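Local coordinates for putative aminopeptidase (Leishmania major, PDB 5NTH), which probably acts as a manganese-dependent M17 leucyl aminopeptidase, removing residues from the N-termini of peptides, and is captured here with the inhibitor actinonin, at residues D228-A233 against Y272-L276; Y232-A236 against S325-F329; R280-P284 against V336-K340; S452-C456 against G525-L530. The contacts are given in a common frame with arbitrary orientation. Numbering follows the deposited sequence.

Contact 1. Residues D228-A233 against Y272-L276; sequences DTVVYA and YPAHL
Helix 229-243 starts beside the entry to strand 275-282: T229-A233 are helical, Y272-A274 are extended loop and the strand begins at H275. The closest CA pair is T229 and Y272, 6.4 Å apart. D228 is the N-cap; with chi1 p its OD1 accepts from V231 N at 2.9 Å and weakly from V230 N at 3.0 Å, while its carboxylate also forms a salt bridge with R8. T229, likewise p, donates from OG1 to P273 O across 2.5 Å. Water 1 donates to Y272 O (3.2 Å) and weakly accepts from T229 N (3.4 Å). This first helical turn packs against the start of the second strand of the catalytic domain's mixed sheet, inside edge strand 246-251; H275 pairs by backbone with L358. In the apolar group, V230 CG2 lies 4.1 Å from both Y272 CB and P273 CD. H275, chi1 m, offers a ring face to A233 CB in a CH-pi contact, 4.2 Å from the centroid and 26° off the normal; V230 CG2 meets the ring edge 4.1 Å from H275 CE1.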
loop_
_atom_site.group_PDB
_atom_site.type_symbol
_atom_site.label_atom_id
_atom_site.label_comp_id
_atom_site.label_asym_id
_atom_site.label_seq_id
_atom_site.Cartn_x
_atom_site.Cartn_y
_atom_site.Cartn_z
ATOM N N ASP A 228 -32.596 -8.031 -2.801
ATOM C CA ASP A 228 -32.432 -6.606 -2.566
ATOM C C ASP A 228 -33.475 -6.186 -1.542
ATOM O O ASP A 228 -34.176 -7.022 -0.984
ATOM C CB ASP A 228 -32.567 -5.835 -3.892
ATOM C CG ASP A 228 -33.927 -6.014 -4.560
ATOM O OD1 ASP A 228 -34.931 -6.214 -3.872
ATOM O OD2 ASP A 228 -33.998 -5.952 -5.790
ATOM N N THR A 229 -33.610 -4.896 -1.320
ATOM C CA THR A 229 -34.496 -4.417 -0.285
ATOM C C THR A 229 -35.958 -4.549 -0.610
ATOM O O THR A 229 -36.760 -4.633 0.297
ATOM C CB THR A 229 -34.246 -2.940 0.044
ATOM O OG1 THR A 229 -34.528 -2.123 -1.096
ATOM C CG2 THR A 229 -32.797 -2.741 0.511
ATOM N N VAL A 230 -36.322 -4.536 -1.884
ATOM C CA VAL A 230 -37.737 -4.675 -2.253
ATOM C C VAL A 230 -38.179 -6.125 -2.137
ATOM O O VAL A 230 -39.320 -6.410 -1.778
ATOM C CB VAL A 230 -38.021 -4.105 -3.656
ATOM C CG1 VAL A 230 -39.421 -4.446 -4.133
ATOM C CG2 VAL A 230 -37.879 -2.591 -3.616
ATOM N N VAL A 231 -37.266 -7.031 -2.432
ATOM C CA VAL A 231 -37.590 -8.435 -2.427
ATOM C C VAL A 231 -37.638 -8.883 -0.983
ATOM O O VAL A 231 -38.630 -9.463 -0.560
ATOM C CB VAL A 231 -36.572 -9.271 -3.228
ATOM C CG1 VAL A 231 -36.763 -10.771 -2.977
ATOM C CG2 VAL A 231 -36.724 -8.983 -4.713
ATOM N N TYR A 232 -36.560 -8.601 -0.245
ATOM C CA TYR A 232 -36.491 -8.850 1.190
ATOM C C TYR A 232 -37.752 -8.329 1.878
ATOM O O TYR A 232 -38.285 -8.989 2.756
ATOM C CB TYR A 232 -35.282 -8.156 1.783
ATOM C CG TYR A 232 -34.742 -8.723 3.064
ATOM C CD1 TYR A 232 -35.492 -9.575 3.883
ATOM C CD2 TYR A 232 -33.459 -8.385 3.478
ATOM C CE1 TYR A 232 -34.968 -10.079 5.053
ATOM C CE2 TYR A 232 -32.918 -8.884 4.647
ATOM C CZ TYR A 232 -33.667 -9.727 5.443
ATOM O OH TYR A 232 -33.115 -10.230 6.630
ATOM N N ALA A 233 -38.250 -7.167 1.467
ATOM C CA ALA A 233 -39.508 -6.632 2.041
ATOM C C ALA A 233 -40.779 -7.406 1.656
ATOM O O ALA A 233 -41.695 -7.585 2.467
ATOM C CB ALA A 233 -39.686 -5.184 1.645
ATOM N N TYR A 272 -32.432 0.103 -5.586
ATOM C CA TYR A 272 -33.708 -0.047 -4.881
ATOM C C TYR A 272 -33.647 0.529 -3.471
ATOM O O TYR A 272 -32.619 0.382 -2.784
ATOM C CB TYR A 272 -34.172 -1.500 -4.880
ATOM C CG TYR A 272 -34.244 -2.018 -6.274
ATOM C CD1 TYR A 272 -35.037 -1.374 -7.230
ATOM C CD2 TYR A 272 -33.481 -3.118 -6.661
ATOM C CE1 TYR A 272 -35.071 -1.819 -8.526
ATOM C CE2 TYR A 272 -33.518 -3.587 -7.960
ATOM C CZ TYR A 272 -34.299 -2.930 -8.889
ATOM O OH TYR A 272 -34.301 -3.413 -10.173
ATOM N N PRO A 273 -34.756 1.165 -3.027
ATOM C CA PRO A 273 -34.698 2.090 -1.884
ATOM C C PRO A 273 -34.651 1.470 -0.476
ATOM O O PRO A 273 -34.845 0.278 -0.300
ATOM C CB PRO A 273 -35.955 2.942 -2.068
ATOM C CG PRO A 273 -36.906 2.039 -2.770
ATOM C CD PRO A 273 -36.113 1.075 -3.592
ATOM N N ALA A 274 -34.390 2.322 0.504
ATOM C CA ALA A 274 -34.339 1.915 1.890
ATOM C C ALA A 274 -35.726 1.586 2.480
ATOM O O ALA A 274 -36.740 2.102 2.021
ATOM C CB ALA A 274 -33.657 2.993 2.712
ATOM N N HIS A 275 -35.748 0.699 3.479
ATOM C CA HIS A 275 -36.961 0.394 4.236
ATOM C C HIS A 275 -36.622 0.196 5.693
ATOM O O HIS A 275 -35.653 -0.488 6.025
ATOM C CB HIS A 275 -37.615 -0.938 3.845
ATOM C CG HIS A 275 -37.998 -1.074 2.409
ATOM N ND1 HIS A 275 -37.073 -1.136 1.392
ATOM C CD2 HIS A 275 -39.208 -1.279 1.832
ATOM C CE1 HIS A 275 -37.704 -1.313 0.243
ATOM N NE2 HIS A 275 -39.000 -1.412 0.483
ATOM N N LEU A 276 -37.465 0.742 6.560
ATOM C CA LEU A 276 -37.594 0.193 7.893
ATOM C C LEU A 276 -38.819 -0.697 7.889
ATOM O O LEU A 276 -39.921 -0.264 7.579
ATOM C CB LEU A 276 -37.679 1.277 8.956
ATOM C CG LEU A 276 -36.310 1.820 9.371
ATOM C CD1 LEU A 276 -36.509 3.043 10.219
ATOM C CD2 LEU A 276 -35.506 0.810 10.170
HETATM O O HOH W 1 -31.427 -2.554 -2.538
#

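Contact 2. Residues Y232-A236 against S325-F329; sequences YAEIA and SAGVF
Two helices of the catalytic alpha/beta domain, 229-243 and 323-341, run side by side over its mixed sheet, and this contact joins one turn of each. The short axes of 232-236 and 325-329 are nearly parallel, 6° between their N-to-C directions, but stand 13.1 Å apart. At that spacing the backbones cannot mesh closely, and long aromatic side chains bridge the gap: the nearest CA atoms are A236 and F329 at 8.3 Å, with Y232 and A326 at 9.7 Å. Both turns are regular, with A236 N bonded to Y232 O at 3.1 Å and F329 N to S325 O at 2.9 Å.

F329, chi1 t and chi2 60°, is the bump from one side. Its ring reaches the hollow lined by I235 and A236, with F329 CZ 3.8 Å from A236 CA, F329 CE1 4.1 Å from A236 CB and F329 CE2 4.4 Å from I235 CG2. The small A236 leaves room for it. L219 of helix 203-221 touches both I235 and F329, while L356 of the sheet also packs on F329. Y232, chi1 t, reaches across in the other direction, the edge of its ring passing F329 with Y232 CE1 to F329 CD2 at 4.5 Å. Its tip comes within 3.6 Å of A326 CB, measured from Y232 OH, and meets S325, chi1 t, in a very short hydrogen bond, Y232 OH to S325 OG at 2.4 Å.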
loop_
_atom_site.group_PDB
_atom_site.type_symbol
_atom_site.label_atom_id
_atom_site.label_comp_id
_atom_site.label_asym_id
_atom_site.label_seq_id
_atom_site.Cartn_x
_atom_site.Cartn_y
_atom_site.Cartn_z
ATOM N N TYR A 232 -36.560 -8.601 -0.245
ATOM C CA TYR A 232 -36.491 -8.850 1.190
ATOM C C TYR A 232 -37.752 -8.329 1.878
ATOM O O TYR A 232 -38.285 -8.989 2.756
ATOM C CB TYR A 232 -35.282 -8.156 1.783
ATOM C CG TYR A 232 -34.742 -8.723 3.064
ATOM C CD1 TYR A 232 -35.492 -9.575 3.883
ATOM C CD2 TYR A 232 -33.459 -8.385 3.478
ATOM C CE1 TYR A 232 -34.968 -10.079 5.053
ATOM C CE2 TYR A 232 -32.918 -8.884 4.647
ATOM C CZ TYR A 232 -33.667 -9.727 5.443
ATOM O OH TYR A 232 -33.115 -10.230 6.630
ATOM N N ALA A 233 -38.250 -7.167 1.467
ATOM C CA ALA A 233 -39.508 -6.632 2.041
ATOM C C ALA A 233 -40.779 -7.406 1.656
ATOM O O ALA A 233 -41.695 -7.585 2.467
ATOM C CB ALA A 233 -39.686 -5.184 1.645
ATOM N N GLU A 234 -40.856 -7.834 0.411
ATOM C CA GLU A 234 -41.987 -8.634 -0.016
ATOM C C GLU A 234 -42.068 -9.968 0.784
ATOM O O GLU A 234 -43.165 -10.478 1.076
ATOM C CB GLU A 234 -41.865 -8.882 -1.507
ATOM C CG GLU A 234 -43.123 -9.395 -2.165
ATOM C CD GLU A 234 -42.857 -9.755 -3.605
ATOM O OE1 GLU A 234 -42.510 -8.845 -4.406
ATOM O OE2 GLU A 234 -42.952 -10.962 -3.913
ATOM N N ILE A 235 -40.896 -10.501 1.134
ATOM C CA ILE A 235 -40.781 -11.744 1.844
ATOM C C ILE A 235 -41.310 -11.521 3.243
ATOM O O ILE A 235 -42.174 -12.268 3.714
ATOM C CB ILE A 235 -39.327 -12.278 1.873
ATOM C CG1 ILE A 235 -38.952 -12.915 0.528
ATOM C CG2 ILE A 235 -39.150 -13.366 2.922
ATOM C CD1 ILE A 235 -37.487 -13.294 0.375
ATOM N N ALA A 236 -40.795 -10.484 3.889
ATOM C CA ALA A 236 -41.227 -10.097 5.229
ATOM C C ALA A 236 -42.742 -9.902 5.298
ATOM O O ALA A 236 -43.373 -10.382 6.237
ATOM C CB ALA A 236 -40.502 -8.842 5.692
ATOM N N SER A 325 -29.711 -8.835 10.370
ATOM C CA SER A 325 -31.110 -8.736 9.984
ATOM C C SER A 325 -31.777 -10.107 9.914
ATOM O O SER A 325 -32.785 -10.335 10.552
ATOM C CB SER A 325 -31.196 -8.017 8.630
ATOM O OG SER A 325 -32.371 -8.276 7.906
ATOM N N ALA A 326 -31.207 -11.021 9.153
ATOM C CA ALA A 326 -31.857 -12.297 8.938
ATOM C C ALA A 326 -31.895 -13.167 10.197
ATOM O O ALA A 326 -32.905 -13.815 10.433
ATOM C CB ALA A 326 -31.225 -13.057 7.775
ATOM N N GLY A 327 -30.810 -13.180 10.975
ATOM C CA GLY A 327 -30.783 -13.832 12.278
ATOM C C GLY A 327 -32.003 -13.483 13.134
ATOM O O GLY A 327 -32.792 -14.372 13.474
ATOM N N VAL A 328 -32.192 -12.187 13.421
ATOM C CA VAL A 328 -33.358 -11.741 14.195
ATOM C C VAL A 328 -34.698 -11.909 13.463
ATOM O O VAL A 328 -35.691 -12.147 14.104
ATOM C CB VAL A 328 -33.254 -10.279 14.709
ATOM C CG1 VAL A 328 -31.992 -10.062 15.530
ATOM C CG2 VAL A 328 -33.344 -9.281 13.566
ATOM N N PHE A 329 -34.749 -11.730 12.152
ATOM C CA PHE A 329 -36.000 -11.946 11.410
ATOM C C PHE A 329 -36.460 -13.390 11.550
ATOM O O PHE A 329 -37.613 -13.642 11.876
ATOM C CB PHE A 329 -35.804 -11.670 9.938
ATOM C CG PHE A 329 -37.006 -11.983 9.072
ATOM C CD1 PHE A 329 -38.218 -11.352 9.273
ATOM C CD2 PHE A 329 -36.890 -12.856 7.976
ATOM C CE1 PHE A 329 -39.294 -11.607 8.417
ATOM C CE2 PHE A 329 -37.970 -13.130 7.127
ATOM C CZ PHE A 329 -39.174 -12.495 7.351
#

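Contact 3. Residues R280-P284 against V336-K340; sequences RYRNP and VRSMK
The contact belongs to the helix-on-sheet layer of the catalytic alpha/beta domain, where the C-terminal part of helix 323-341 covers the end of strand 275-282. Strand 280-282 and helix 336-340 have axes 10.8 Å apart at closest approach and run in similar directions, crossing at 24°. In register, the CA atoms of Y281 and V336 are 7.5 Å apart and those of N283 and M339 7.4 Å. Y281 CB points toward the helix, whereas R280 and R282 direct theirs away. With chi1 t, Y281 lays its side chain along one helical turn: Y281 CB is 4.0 Å from V336 CG2, and Y281 CD2 is 3.3 Å from M339 CE. M339, m-t-m, places SD at the edge of the Y281 ring, 5.3 Å from the centroid and 87° off the normal, a Met-aromatic contact. N283, chi1 t, brings ND2 to 3.6 Å from M339 SD, but its amide is hydrogen-bonded to I349 O and N285 N. On the solvent side, the exposed K340 donates from NZ to Y281 OH at 3.0 Å. The chemistry is therefore graded: hydrophobic and sulfur contacts fill the inner part, and one lysine-tyrosine hydrogen bond gives the phenol oxygen a donor where the interface meets solvent.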
loop_
_atom_site.group_PDB
_atom_site.type_symbol
_atom_site.label_atom_id
_atom_site.label_comp_id
_atom_site.label_asym_id
_atom_site.label_seq_id
_atom_site.Cartn_x
_atom_site.Cartn_y
_atom_site.Cartn_z
ATOM N N ARG A 280 -44.439 -7.257 14.402
ATOM C CA ARG A 280 -44.678 -7.382 15.845
ATOM C C ARG A 280 -45.930 -8.206 16.177
ATOM O O ARG A 280 -46.961 -8.083 15.507
ATOM C CB ARG A 280 -44.779 -6.003 16.477
ATOM C CG ARG A 280 -45.894 -5.149 15.872
ATOM C CD ARG A 280 -46.281 -3.970 16.753
ATOM N NE ARG A 280 -46.432 -4.356 18.181
ATOM C CZ ARG A 280 -47.569 -4.533 18.857
ATOM N NH1 ARG A 280 -48.758 -4.372 18.283
ATOM N NH2 ARG A 280 -47.505 -4.875 20.139
ATOM N N TYR A 281 -45.811 -9.021 17.224
ATOM C CA TYR A 281 -46.891 -9.866 17.739
ATOM C C TYR A 281 -47.120 -9.538 19.197
ATOM O O TYR A 281 -46.142 -9.470 19.964
ATOM C CB TYR A 281 -46.506 -11.337 17.643
ATOM C CG TYR A 281 -47.619 -12.355 17.844
ATOM C CD1 TYR A 281 -48.781 -12.327 17.080
ATOM C CD2 TYR A 281 -47.463 -13.406 18.745
ATOM C CE1 TYR A 281 -49.780 -13.309 17.237
ATOM C CE2 TYR A 281 -48.444 -14.392 18.927
ATOM C CZ TYR A 281 -49.616 -14.347 18.176
ATOM O OH TYR A 281 -50.590 -15.329 18.353
ATOM N N ARG A 282 -48.394 -9.292 19.547
ATOM C CA ARG A 282 -48.870 -9.397 20.925
ATOM C C ARG A 282 -49.277 -10.838 21.171
ATOM O O ARG A 282 -50.111 -11.406 20.444
ATOM C CB ARG A 282 -50.058 -8.486 21.238
ATOM C CG ARG A 282 -50.526 -8.540 22.732
ATOM C CD ARG A 282 -51.580 -7.480 23.093
ATOM N NE ARG A 282 -51.282 -6.280 22.291
ATOM C CZ ARG A 282 -50.769 -5.114 22.714
ATOM N NH1 ARG A 282 -50.513 -4.172 21.794
ATOM N NH2 ARG A 282 -50.536 -4.854 24.011
ATOM N N ASN A 283 -48.692 -11.413 22.218
ATOM C CA ASN A 283 -48.958 -12.783 22.606
ATOM C C ASN A 283 -50.297 -12.826 23.353
ATOM O O ASN A 283 -50.437 -12.192 24.416
ATOM C CB ASN A 283 -47.811 -13.304 23.474
ATOM C CG ASN A 283 -47.952 -14.766 23.810
ATOM O OD1 ASN A 283 -48.921 -15.422 23.409
ATOM N ND2 ASN A 283 -46.984 -15.293 24.555
ATOM N N PRO A 284 -51.285 -13.566 22.807
ATOM C CA PRO A 284 -52.553 -13.624 23.524
ATOM C C PRO A 284 -52.470 -14.386 24.829
ATOM O O PRO A 284 -53.259 -14.090 25.713
ATOM C CB PRO A 284 -53.501 -14.350 22.559
ATOM C CG PRO A 284 -52.759 -14.527 21.270
ATOM C CD PRO A 284 -51.297 -14.401 21.590
ATOM N N VAL A 336 -42.444 -16.803 17.304
ATOM C CA VAL A 336 -43.872 -16.744 17.053
ATOM C C VAL A 336 -44.488 -18.098 16.706
ATOM O O VAL A 336 -45.609 -18.387 17.109
ATOM C CB VAL A 336 -44.205 -15.721 15.977
ATOM C CG1 VAL A 336 -45.622 -15.899 15.434
ATOM C CG2 VAL A 336 -44.031 -14.331 16.529
ATOM N N ARG A 337 -43.782 -18.916 15.941
ATOM C CA ARG A 337 -44.307 -20.231 15.586
ATOM C C ARG A 337 -44.464 -21.090 16.819
ATOM O O ARG A 337 -45.413 -21.874 16.911
ATOM C CB ARG A 337 -43.394 -20.939 14.590
ATOM C CG ARG A 337 -43.837 -20.693 13.174
ATOM C CD ARG A 337 -42.824 -21.150 12.150
ATOM N NE ARG A 337 -43.334 -20.976 10.781
ATOM C CZ ARG A 337 -42.588 -21.055 9.680
ATOM N NH1 ARG A 337 -41.274 -21.306 9.739
ATOM N NH2 ARG A 337 -43.157 -20.860 8.508
ATOM N N SER A 338 -43.516 -20.970 17.749
ATOM C CA SER A 338 -43.560 -21.730 18.979
ATOM C C SER A 338 -44.774 -21.263 19.849
ATOM O O SER A 338 -45.546 -22.070 20.387
ATOM C CB SER A 338 -42.214 -21.609 19.700
ATOM O OG SER A 338 -42.206 -22.326 20.940
ATOM N N MET A 339 -44.951 -19.949 19.941
ATOM C CA MET A 339 -46.102 -19.340 20.615
ATOM C C MET A 339 -47.443 -19.885 20.116
ATOM O O MET A 339 -48.328 -20.172 20.914
ATOM C CB MET A 339 -46.069 -17.804 20.481
ATOM C CG MET A 339 -45.051 -17.165 21.388
ATOM S SD MET A 339 -45.118 -15.373 21.430
ATOM C CE MET A 339 -44.762 -14.983 19.772
ATOM N N LYS A 340 -47.574 -20.035 18.809
ATOM C CA LYS A 340 -48.783 -20.585 18.203
ATOM C C LYS A 340 -48.968 -22.090 18.418
ATOM O O LYS A 340 -50.073 -22.603 18.246
ATOM C CB LYS A 340 -48.777 -20.295 16.710
ATOM C CG LYS A 340 -48.885 -18.816 16.400
ATOM C CD LYS A 340 -49.287 -18.622 14.957
ATOM C CE LYS A 340 -49.523 -17.162 14.622
ATOM N NZ LYS A 340 -50.448 -16.472 15.553
#

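Contact 4. Residues S452-C456 against G525-L530; sequences SGDLC and GYGVTL
D454 in the loop after helix 439-452 serves as acceptor for the start of the C-terminal helix 528-536. With chi1 m, its OD2 accepts from G527 N at 2.9 Å with an N-H...acceptor angle of 161°, and weakly from T529 N at 3.4 Å and L530 N at 3.2 Å. Within the catalytic domain, a carboxylate from a loop distant in sequence thus caps the amides at this helix N-terminus. G527 is the N-cap residue and has no side chain to do so; its phi/psi of 117/-37 suit glycine. D454 OD1 is engaged by N153 ND2. D454 N donates to S452 OG at 2.9 Å, an ST turn spanning G453, whose phi is +72°; S452 OG also bonds to A448 O. The CA atoms of D454 and L530 lie 5.4 Å apart. D454 CB sits over the Y526 ring, 4.0 Å from its centroid, and C456 SG packs 3.8 Å from L530 CD1. Around this buried junction, helix 203-221 touches V528 and T529, helix 439-452 packs on L530, and strand 432-436 meets C456 and Y526.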
loop_
_atom_site.group_PDB
_atom_site.type_symbol
_atom_site.label_atom_id
_atom_site.label_comp_id
_atom_site.label_asym_id
_atom_site.label_seq_id
_atom_site.Cartn_x
_atom_site.Cartn_y
_atom_site.Cartn_z
ATOM N N SER A 452 -26.932 -22.620 22.895
ATOM C CA SER A 452 -27.410 -22.644 21.508
ATOM C C SER A 452 -26.377 -23.100 20.497
ATOM O O SER A 452 -26.743 -23.418 19.398
ATOM C CB SER A 452 -27.878 -21.250 21.057
ATOM O OG SER A 452 -26.798 -20.365 20.856
ATOM N N GLY A 453 -25.097 -23.061 20.839
ATOM C CA GLY A 453 -24.027 -23.203 19.861
ATOM C C GLY A 453 -23.792 -22.026 18.910
ATOM O O GLY A 453 -23.053 -22.172 17.938
ATOM N N ASP A 454 -24.450 -20.888 19.157
ATOM C CA ASP A 454 -24.182 -19.607 18.477
ATOM C C ASP A 454 -23.376 -18.761 19.480
ATOM O O ASP A 454 -23.914 -17.931 20.222
ATOM C CB ASP A 454 -25.484 -18.858 18.144
ATOM C CG ASP A 454 -26.245 -19.425 16.940
ATOM O OD1 ASP A 454 -25.858 -20.455 16.357
ATOM O OD2 ASP A 454 -27.270 -18.813 16.555
ATOM N N LEU A 455 -22.075 -18.964 19.477
ATOM C CA LEU A 455 -21.224 -18.428 20.518
ATOM C C LEU A 455 -21.098 -16.890 20.550
ATOM O O LEU A 455 -21.432 -16.182 19.609
ATOM C CB LEU A 455 -19.845 -19.074 20.437
ATOM C CG LEU A 455 -19.798 -20.597 20.357
ATOM C CD1 LEU A 455 -18.355 -21.076 20.270
ATOM C CD2 LEU A 455 -20.478 -21.222 21.550
ATOM N N CYS A 456 -20.586 -16.426 21.684
ATOM C CA CYS A 456 -20.678 -15.061 22.140
ATOM C C CYS A 456 -19.559 -14.779 23.077
ATOM O O CYS A 456 -19.111 -15.669 23.794
ATOM C CB CYS A 456 -21.909 -14.890 22.984
ATOM S SG CYS A 456 -23.311 -14.443 22.041
ATOM N N GLY A 525 -26.293 -19.169 9.452
ATOM C CA GLY A 525 -27.573 -19.020 10.147
ATOM C C GLY A 525 -27.443 -18.423 11.548
ATOM O O GLY A 525 -28.442 -18.310 12.274
ATOM N N TYR A 526 -26.222 -18.034 11.934
ATOM C CA TYR A 526 -25.960 -17.487 13.253
ATOM C C TYR A 526 -26.969 -16.424 13.631
ATOM O O TYR A 526 -27.263 -15.545 12.832
ATOM C CB TYR A 526 -24.594 -16.851 13.310
ATOM C CG TYR A 526 -24.206 -16.399 14.687
ATOM C CD1 TYR A 526 -24.844 -15.311 15.318
ATOM C CD2 TYR A 526 -23.204 -17.039 15.372
ATOM C CE1 TYR A 526 -24.485 -14.896 16.590
ATOM C CE2 TYR A 526 -22.833 -16.611 16.634
ATOM C CZ TYR A 526 -23.475 -15.539 17.228
ATOM O OH TYR A 526 -23.104 -15.184 18.491
ATOM N N GLY A 527 -27.446 -16.507 14.874
ATOM C CA GLY A 527 -28.332 -15.530 15.447
ATOM C C GLY A 527 -29.674 -16.117 15.787
ATOM O O GLY A 527 -30.271 -15.740 16.784
ATOM N N VAL A 528 -30.150 -17.026 14.949
ATOM C CA VAL A 528 -31.495 -17.574 15.042
ATOM C C VAL A 528 -31.701 -18.342 16.338
ATOM O O VAL A 528 -32.755 -18.239 16.977
ATOM C CB VAL A 528 -31.756 -18.564 13.894
ATOM C CG1 VAL A 528 -33.087 -19.274 14.094
ATOM C CG2 VAL A 528 -31.743 -17.845 12.547
ATOM N N THR A 529 -30.697 -19.134 16.695
ATOM C CA THR A 529 -30.763 -20.016 17.849
ATOM C C THR A 529 -30.206 -19.337 19.101
ATOM O O THR A 529 -30.493 -19.776 20.238
ATOM C CB THR A 529 -30.013 -21.343 17.578
ATOM O OG1 THR A 529 -30.421 -21.884 16.315
ATOM C CG2 THR A 529 -30.334 -22.386 18.626
ATOM N N LEU A 530 -29.401 -18.287 18.919
ATOM C CA LEU A 530 -28.944 -17.523 20.055
ATOM C C LEU A 530 -30.166 -16.888 20.716
ATOM O O LEU A 530 -30.380 -17.029 21.914
ATOM C CB LEU A 530 -27.934 -16.481 19.624
ATOM C CG LEU A 530 -27.422 -15.569 20.745
ATOM C CD1 LEU A 530 -26.633 -16.301 21.834
ATOM C CD2 LEU A 530 -26.597 -14.484 20.099
#

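In the fold
Contacts 1 and 2 both use helix 229-243, sharing Y232 and A233 with centres 10 Å apart: the helix meets the start of strand 275-282 in one and helix 323-341 in the other. Contact 3 joins that strand and helix 323-341 further along, its centre 17 Å from contact 2 and 25 Å from contact 1. The three thus connect the same strand and two helices pairwise. Contact 4 meets contact 2 through G327 O and V528 CG2, 3.7 Å apart. Contact 2 lies nearest the active site: the S325 side chain is about 6 Å from that of the manganese ligand K298, 11 Å from manganese and 13 Å from actinonin. The T229 side chain of contact 1 is about 13 Å from manganese.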